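Local coordinates for AP-4 complex accessory subunit Tepsin (Equus caballus, PDB 5WF2), which probably associates with the adaptor-like complex AP-4 and may thereby take part in vesicular protein trafficking at the trans-Golgi network, at residues 35-41 with 76-81; 26-31 with 57-62; 96-100 with 128-133. All blocks are in the same frame, centred on the assembly; numbering follows the deposited sequence.

Contact 1 (35-41 with 76-81)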
# COMPACT_ATOMS: atom_id res chain seq x y z
N THR A 35 0.90 0.39 -9.34
CA THR A 35 0.82 1.83 -9.14
C THR A 35 0.80 2.63 -10.44
O THR A 35 0.54 3.83 -10.38
CB THR A 35 1.97 2.37 -8.27
OG1 THR A 35 3.26 2.11 -8.84
CG2 THR A 35 1.90 1.80 -6.87
N ARG A 36 1.06 2.03 -11.58
CA ARG A 36 0.98 2.80 -12.82
C ARG A 36 -0.45 2.76 -13.34
O ARG A 36 -1.17 1.78 -13.17
CB ARG A 36 1.97 2.27 -13.86
CG ARG A 36 1.57 0.95 -14.56
CD ARG A 36 2.47 0.67 -15.80
NE ARG A 36 3.90 0.74 -15.47
CZ ARG A 36 4.70 -0.31 -15.29
NH1 ARG A 36 4.25 -1.56 -15.39
NH2 ARG A 36 5.98 -0.10 -14.99
N GLY A 37 -0.86 3.84 -13.97
CA GLY A 37 -2.22 3.94 -14.44
C GLY A 37 -2.77 5.31 -14.15
O GLY A 37 -2.27 6.05 -13.30
N SER A 38 -3.83 5.66 -14.86
CA SER A 38 -4.37 7.01 -14.81
C SER A 38 -5.54 7.15 -13.85
O SER A 38 -5.93 8.29 -13.54
CB SER A 38 -4.82 7.42 -16.21
OG SER A 38 -5.55 6.36 -16.80
N ARG A 39 -6.12 6.05 -13.39
CA ARG A 39 -7.21 6.08 -12.43
C ARG A 39 -6.67 5.94 -11.00
O ARG A 39 -5.71 5.19 -10.77
CB ARG A 39 -8.20 4.96 -12.75
CG ARG A 39 -9.46 4.92 -11.90
CD ARG A 39 -10.64 4.17 -12.58
NE ARG A 39 -11.28 4.96 -13.64
CZ ARG A 39 -12.40 4.61 -14.28
NH1 ARG A 39 -13.03 3.49 -13.97
NH2 ARG A 39 -12.89 5.40 -15.23
N ALA A 40 -7.26 6.68 -10.06
CA ALA A 40 -6.81 6.68 -8.67
C ALA A 40 -7.28 5.47 -7.88
O ALA A 40 -6.80 5.26 -6.76
CB ALA A 40 -7.30 7.92 -7.95
N PHE A 41 -8.21 4.70 -8.43
CA PHE A 41 -8.75 3.50 -7.80
C PHE A 41 -8.38 2.27 -8.62
O PHE A 41 -8.58 2.25 -9.84
CB PHE A 41 -10.27 3.61 -7.68
CG PHE A 41 -10.71 4.88 -7.06
CD1 PHE A 41 -10.43 5.16 -5.73
CD2 PHE A 41 -11.37 5.85 -7.82
CE1 PHE A 41 -10.81 6.35 -5.15
CE2 PHE A 41 -11.75 7.06 -7.26
CZ PHE A 41 -11.47 7.31 -5.92
N CYS A 76 -1.66 10.50 -8.08
CA CYS A 76 -2.30 9.28 -8.55
C CYS A 76 -1.53 8.05 -8.10
O CYS A 76 -2.12 7.04 -7.71
CB CYS A 76 -2.45 9.28 -10.08
SG CYS A 76 -3.60 8.04 -10.68
N VAL A 77 -0.20 8.11 -8.12
CA VAL A 77 0.57 6.97 -7.66
C VAL A 77 0.34 6.75 -6.16
O VAL A 77 0.21 5.61 -5.71
CB VAL A 77 2.06 7.15 -7.99
CG1 VAL A 77 2.92 6.18 -7.21
CG2 VAL A 77 2.30 6.96 -9.51
N GLN A 78 0.27 7.84 -5.38
CA GLN A 78 -0.01 7.70 -3.95
C GLN A 78 -1.36 7.05 -3.73
O GLN A 78 -1.50 6.19 -2.85
CB GLN A 78 0.02 9.06 -3.27
CG GLN A 78 1.41 9.66 -3.08
CD GLN A 78 1.33 10.97 -2.32
OE1 GLN A 78 0.51 11.83 -2.63
NE2 GLN A 78 2.17 11.11 -1.30
N MET A 79 -2.38 7.47 -4.49
CA MET A 79 -3.72 6.91 -4.33
C MET A 79 -3.73 5.42 -4.64
O MET A 79 -4.30 4.63 -3.88
CB MET A 79 -4.72 7.67 -5.22
CG MET A 79 -5.05 9.06 -4.69
SD MET A 79 -6.08 9.06 -3.21
CE MET A 79 -7.62 8.42 -3.83
N ARG A 80 -3.08 5.01 -5.73
CA ARG A 80 -3.07 3.60 -6.09
C ARG A 80 -2.26 2.78 -5.09
O ARG A 80 -2.64 1.65 -4.77
CB ARG A 80 -2.52 3.41 -7.52
CG ARG A 80 -3.43 4.06 -8.60
CD ARG A 80 -2.91 3.81 -10.00
NE ARG A 80 -2.92 2.40 -10.35
CZ ARG A 80 -3.95 1.76 -10.87
NH1 ARG A 80 -5.05 2.41 -11.13
NH2 ARG A 80 -3.86 0.46 -11.14
N ALA A 81 -1.15 3.33 -4.61
CA ALA A 81 -0.36 2.64 -3.59
C ALA A 81 -1.17 2.46 -2.32
O ALA A 81 -1.15 1.37 -1.74
CB ALA A 81 0.93 3.41 -3.32
O HOH W 1 -7.62 1.19 -12.19

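Contact 2 (26-31 with 57-62)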
# COMPACT_ATOMS: atom_id res chain seq x y z
N GLN A 26 11.22 -9.02 -7.85
CA GLN A 26 9.87 -9.39 -8.25
C GLN A 26 8.84 -8.54 -7.51
O GLN A 26 7.80 -8.16 -8.07
CB GLN A 26 9.61 -10.87 -7.95
CG GLN A 26 10.48 -11.85 -8.76
CD GLN A 26 10.32 -13.30 -8.28
OE1 GLN A 26 10.29 -13.57 -7.09
NE2 GLN A 26 10.21 -14.24 -9.22
N GLU A 27 9.12 -8.26 -6.24
CA GLU A 27 8.21 -7.41 -5.48
C GLU A 27 8.19 -6.00 -6.06
O GLU A 27 7.12 -5.39 -6.18
CB GLU A 27 8.62 -7.47 -4.00
CG GLU A 27 8.35 -8.81 -3.32
CD GLU A 27 9.41 -9.91 -3.54
OE1 GLU A 27 10.45 -9.67 -4.19
OE2 GLU A 27 9.19 -11.04 -3.05
N LEU A 28 9.35 -5.49 -6.47
CA LEU A 28 9.38 -4.15 -7.04
C LEU A 28 8.59 -4.09 -8.34
O LEU A 28 7.81 -3.16 -8.55
CB LEU A 28 10.81 -3.70 -7.26
CG LEU A 28 10.93 -2.34 -7.95
CD1 LEU A 28 10.24 -1.20 -7.16
CD2 LEU A 28 12.37 -1.98 -8.17
N SER A 29 8.78 -5.06 -9.22
CA SER A 29 8.01 -5.11 -10.45
C SER A 29 6.52 -5.11 -10.17
O SER A 29 5.75 -4.45 -10.88
CB SER A 29 8.37 -6.35 -11.26
OG SER A 29 9.77 -6.41 -11.50
N LEU A 30 6.09 -5.87 -9.15
CA LEU A 30 4.66 -5.93 -8.81
C LEU A 30 4.15 -4.55 -8.40
O LEU A 30 3.08 -4.11 -8.84
CB LEU A 30 4.41 -6.94 -7.68
CG LEU A 30 2.93 -7.04 -7.30
CD1 LEU A 30 2.07 -7.58 -8.46
CD2 LEU A 30 2.75 -7.90 -6.03
N VAL A 31 4.89 -3.86 -7.54
CA VAL A 31 4.44 -2.56 -7.05
C VAL A 31 4.45 -1.54 -8.16
O VAL A 31 3.57 -0.68 -8.24
CB VAL A 31 5.33 -2.11 -5.88
CG1 VAL A 31 5.13 -0.64 -5.54
CG2 VAL A 31 5.07 -3.01 -4.65
N LEU A 57 4.81 -13.97 -3.33
CA LEU A 57 6.04 -13.25 -3.09
C LEU A 57 6.13 -12.93 -1.59
O LEU A 57 5.36 -13.46 -0.77
CB LEU A 57 6.07 -12.00 -3.97
CG LEU A 57 5.90 -12.21 -5.48
CD1 LEU A 57 5.60 -10.90 -6.15
CD2 LEU A 57 7.17 -12.82 -6.04
N ASN A 58 7.07 -12.07 -1.23
CA ASN A 58 7.25 -11.67 0.17
C ASN A 58 6.37 -10.46 0.43
O ASN A 58 6.67 -9.36 -0.06
CB ASN A 58 8.73 -11.37 0.43
CG ASN A 58 9.02 -11.18 1.91
OD1 ASN A 58 8.68 -10.16 2.47
ND2 ASN A 58 9.67 -12.15 2.54
N CYS A 59 5.28 -10.67 1.15
CA CYS A 59 4.32 -9.62 1.45
C CYS A 59 4.93 -8.41 2.15
O CYS A 59 4.63 -7.27 1.80
CB CYS A 59 3.18 -10.18 2.31
SG CYS A 59 1.85 -10.95 1.36
N GLU A 60 5.77 -8.65 3.15
CA GLU A 60 6.37 -7.55 3.89
C GLU A 60 7.21 -6.68 2.97
O GLU A 60 7.14 -5.44 3.04
CB GLU A 60 7.19 -8.09 5.06
CG GLU A 60 7.88 -6.98 5.77
CD GLU A 60 8.53 -7.38 7.07
OE1 GLU A 60 8.42 -8.57 7.47
OE2 GLU A 60 9.17 -6.48 7.66
N ALA A 61 7.98 -7.28 2.08
CA ALA A 61 8.79 -6.49 1.17
C ALA A 61 7.91 -5.69 0.21
O ALA A 61 8.20 -4.54 -0.09
CB ALA A 61 9.74 -7.40 0.39
N VAL A 62 6.82 -6.29 -0.28
CA VAL A 62 5.84 -5.54 -1.09
C VAL A 62 5.34 -4.31 -0.35
O VAL A 62 5.25 -3.20 -0.91
CB VAL A 62 4.67 -6.46 -1.48
CG1 VAL A 62 3.56 -5.62 -2.12
CG2 VAL A 62 5.11 -7.55 -2.44

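Contact 3 (96-100 with 128-133)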
# COMPACT_ATOMS: atom_id res chain seq x y z
N GLN A 96 -3.16 -8.40 10.72
CA GLN A 96 -3.44 -6.99 10.46
C GLN A 96 -2.73 -6.10 11.48
O GLN A 96 -2.44 -4.94 11.17
CB GLN A 96 -4.94 -6.66 10.44
CG GLN A 96 -5.31 -5.68 9.28
CD GLN A 96 -6.68 -5.05 9.41
OE1 GLN A 96 -6.99 -4.41 10.41
NE2 GLN A 96 -7.52 -5.23 8.39
N GLU A 97 -2.42 -6.61 12.66
CA GLU A 97 -1.61 -5.82 13.57
C GLU A 97 -0.21 -5.59 12.99
O GLU A 97 0.41 -4.55 13.24
CB GLU A 97 -1.53 -6.49 14.92
CG GLU A 97 -1.08 -5.55 15.96
CD GLU A 97 -0.95 -6.20 17.29
OE1 GLU A 97 -1.44 -7.34 17.42
OE2 GLU A 97 -0.35 -5.57 18.20
N HIS A 98 0.28 -6.56 12.23
CA HIS A 98 1.59 -6.42 11.60
C HIS A 98 1.55 -5.42 10.45
O HIS A 98 2.48 -4.63 10.28
CB HIS A 98 2.07 -7.78 11.12
CG HIS A 98 3.56 -7.89 10.93
ND1 HIS A 98 4.19 -9.09 10.72
CD2 HIS A 98 4.53 -6.95 10.93
CE1 HIS A 98 5.49 -8.89 10.59
NE2 HIS A 98 5.72 -7.59 10.69
N ILE A 99 0.48 -5.43 9.66
CA ILE A 99 0.34 -4.40 8.63
C ILE A 99 0.29 -3.02 9.28
O ILE A 99 0.94 -2.08 8.80
CB ILE A 99 -0.88 -4.67 7.74
CG1 ILE A 99 -0.62 -5.96 6.95
CG2 ILE A 99 -0.99 -3.59 6.68
CD1 ILE A 99 -1.75 -6.37 6.05
N LEU A 100 -0.40 -2.90 10.42
CA LEU A 100 -0.46 -1.62 11.11
C LEU A 100 0.91 -1.20 11.61
O LEU A 100 1.32 -0.05 11.44
CB LEU A 100 -1.45 -1.67 12.24
CG LEU A 100 -1.59 -0.44 13.15
CD1 LEU A 100 -1.92 0.81 12.37
CD2 LEU A 100 -2.63 -0.75 14.16
N HIS A 128 -9.12 2.21 10.09
CA HIS A 128 -9.56 0.83 9.96
C HIS A 128 -8.57 -0.12 10.65
O HIS A 128 -8.97 -0.98 11.44
CB HIS A 128 -9.72 0.50 8.49
CG HIS A 128 -10.26 -0.87 8.25
ND1 HIS A 128 -11.61 -1.17 8.36
CD2 HIS A 128 -9.63 -2.04 8.02
CE1 HIS A 128 -11.78 -2.45 8.12
NE2 HIS A 128 -10.60 -3.01 7.92
N PHE A 129 -7.27 0.02 10.36
CA PHE A 129 -6.28 -0.87 10.96
C PHE A 129 -6.25 -0.70 12.48
O PHE A 129 -6.16 -1.69 13.22
CB PHE A 129 -4.89 -0.60 10.36
CG PHE A 129 -4.75 -0.94 8.89
CD1 PHE A 129 -5.66 -1.75 8.21
CD2 PHE A 129 -3.58 -0.55 8.21
CE1 PHE A 129 -5.48 -2.07 6.89
CE2 PHE A 129 -3.39 -0.87 6.87
CZ PHE A 129 -4.32 -1.63 6.20
N GLU A 130 -6.40 0.53 12.97
CA GLU A 130 -6.42 0.77 14.41
C GLU A 130 -7.65 0.12 15.06
O GLU A 130 -7.55 -0.45 16.15
CB GLU A 130 -6.38 2.27 14.67
CG GLU A 130 -5.04 2.90 14.38
CD GLU A 130 -4.97 4.37 14.64
OE1 GLU A 130 -6.03 5.05 14.67
OE2 GLU A 130 -3.83 4.86 14.80
N ALA A 131 -8.79 0.18 14.39
CA ALA A 131 -10.02 -0.39 14.93
C ALA A 131 -9.93 -1.90 15.08
O ALA A 131 -10.38 -2.46 16.09
CB ALA A 131 -11.18 -0.01 14.02
N SER A 132 -9.35 -2.58 14.09
CA SER A 132 -9.20 -4.02 14.17
C SER A 132 -8.32 -4.46 15.32
O SER A 132 -8.47 -5.58 15.81
CB SER A 132 -8.64 -4.54 12.86
OG SER A 132 -9.36 -3.99 11.77
N CYS A 133 -7.41 -3.61 15.78
CA CYS A 133 -6.59 -3.94 16.94
C CYS A 133 -7.09 -3.24 18.21
O CYS A 133 -8.29 -3.07 18.42
CB CYS A 133 -5.13 -3.57 16.64
SG CYS A 133 -4.56 -4.22 15.00

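Contact 1 (35-41 with 76-81)
The guanidinium of Arg80 is gripped from several sides by the loop 35-41. Its NH1 gives a nearly straight hydrogen bond to Arg39 O (2.9 Å, 164° at the hydrogen), with that oxygen lying in the guanidinium plane. The same Arg80 NH1 donates to a water oxygen 3.0 Å away, and that water donates to Phe41 O. In the all-helical VHS/ENTH-like domain of tepsin, this fastens the loop between helix 25-35 and helix 44-56 onto helix 75-89. The other guanidinium nitrogens bond outside the two segments: NE to the carbonyl of Val34 at the end of helix 25-35, NH2 in a salt bridge with Glu46 of helix 44-56. One arginine therefore ties three helices and a loop, its charge probably balanced by the glutamate. The chain reaches this place extended as far as CD and then bent (chi3 64°), which lays one guanidinium face against Arg36 O and Gly37. Gly37, whose backbone angles call for glycine, lays its CA over that face.

Packing contacts flank the arginine. On one side, Thr35 CG2 rests on Ala81 CB, while Val77 CG1 lies 4.1 Å from Thr35 CB; the hydroxyl of Thr35 is bonded to Val31 O, one helical turn back. On the other, Ala40 CB packs against Met79 CB at 3.8 Å. Met79, bent at both chi2 and chi3, runs beside Phe41, pointing the same way, and brings its CE to 4.0 Å from Phe41 CE1.

Contact 2 (26-31 with 57-62)
Glu27 of helix 25-35 reaches across to Asn58, the N-cap residue of helix 59-68, within the helical fold of the tepsin domain. The polar part of the contact consists of two bonds that share this cap. Asn58 N donates to Glu27 OE2 at 3.0 Å, with a nearly straight N-H (167°), and the carboxylate receives it on its anti lone pair, away from its other oxygen. Asn58 then caps its own helix: its OD1 accepts from Ala61 N at 3.0 Å, in the carbonyl plane and on a lone pair. A negative group set beside the start of a helix would be expected to interact favourably with the helix dipole. The glutamate chain turns sharply at its second torsion (chi2 82°), and this bend brings OE2 in front of the Asn58 N-H and next to Leu57 CB while leaving the methylenes against the hydrophobic side.

Apolar contacts fill the rest. Glu27 CG meets Val62 CG2 at 3.6 Å, the two side chains crossing at about a right angle, and Ala61 CB lies a little farther off the same methylene. One turn along helix 25-35, the Val31 and Val62 side chains pass in opposite directions, CG2 of the former meeting CG1 of the latter. Leu30 sends CD2 to Leu57 CD1 and, at longer range, to Val62 CG2; Phe50 of helix 44-56 touches both Leu30 and Val62, so a third helix joins this core.

Mixed contacts mark the exposed end, where Leu57 lies obliquely across the outstretched Gln26. Its two methyls divide the work: CD1 lies 4.0 Å from Gln26 O, while CD2 lies 3.7 Å from Gln26 CB and 3.4 Å from Gln26 OE1.

Contact 3 (96-100 with 128-133)
Phe129 and Leu100 form the tight, buried part of this pairing, in which the start of helix 96-111 meets the end of helix 117-132. Their side chains slide past each other in opposite directions, Leu100 CD1 lying 3.9 Å from Phe129 CB. Farther out along the ring, Ile99 CG2 touches Phe129 CE2 at 3.6 Å, and on the same side of the ring plane the amide carbon CD of Gln96 comes to 3.7 Å from Phe129 CD1, with amide and ring planes 49° apart.

Toward solvent the contact is looser and more polar. Gln96 OE1 stands 2.8 Å from Ser132 OG, close enough for a hydrogen bond, though that hydroxyl proton may go elsewhere. At its other end the amide donates from NE2 to Gly89 O at the end of helix 75-89, which favours this rotation of the group. NE2 also lies near the edge of the His128 ring. At Cys133, the last modelled residue, SG approaches Glu97 CA at 3.6 Å.

The two short helical segments run mostly antiparallel, 136° between their directions, their axes approaching to 9.2 Å, and Gln96 links this last helix pair of the domain back to helix 75-89.

How the contacts relate
Contacts 1 and 2 share helix 25-35: contact 2 uses its first two turns, contact 1 its last residue and the following loop. Their centres are about 17 Å apart, and along the chain their segments alternate. Contact 2 binds helix 25-35 to helix 59-68, whereas contact 1 ties mainly the loop after that helix to helix 75-89. Contact 3 follows both in sequence and joins the last two helices. Its centre lies about 23 Å from that of contact 1, across the middle of the chain, and about 20 Å from that of contact 2, which it touches lightly where Glu60 OE1 comes to 4.3 Å from His98 CE1.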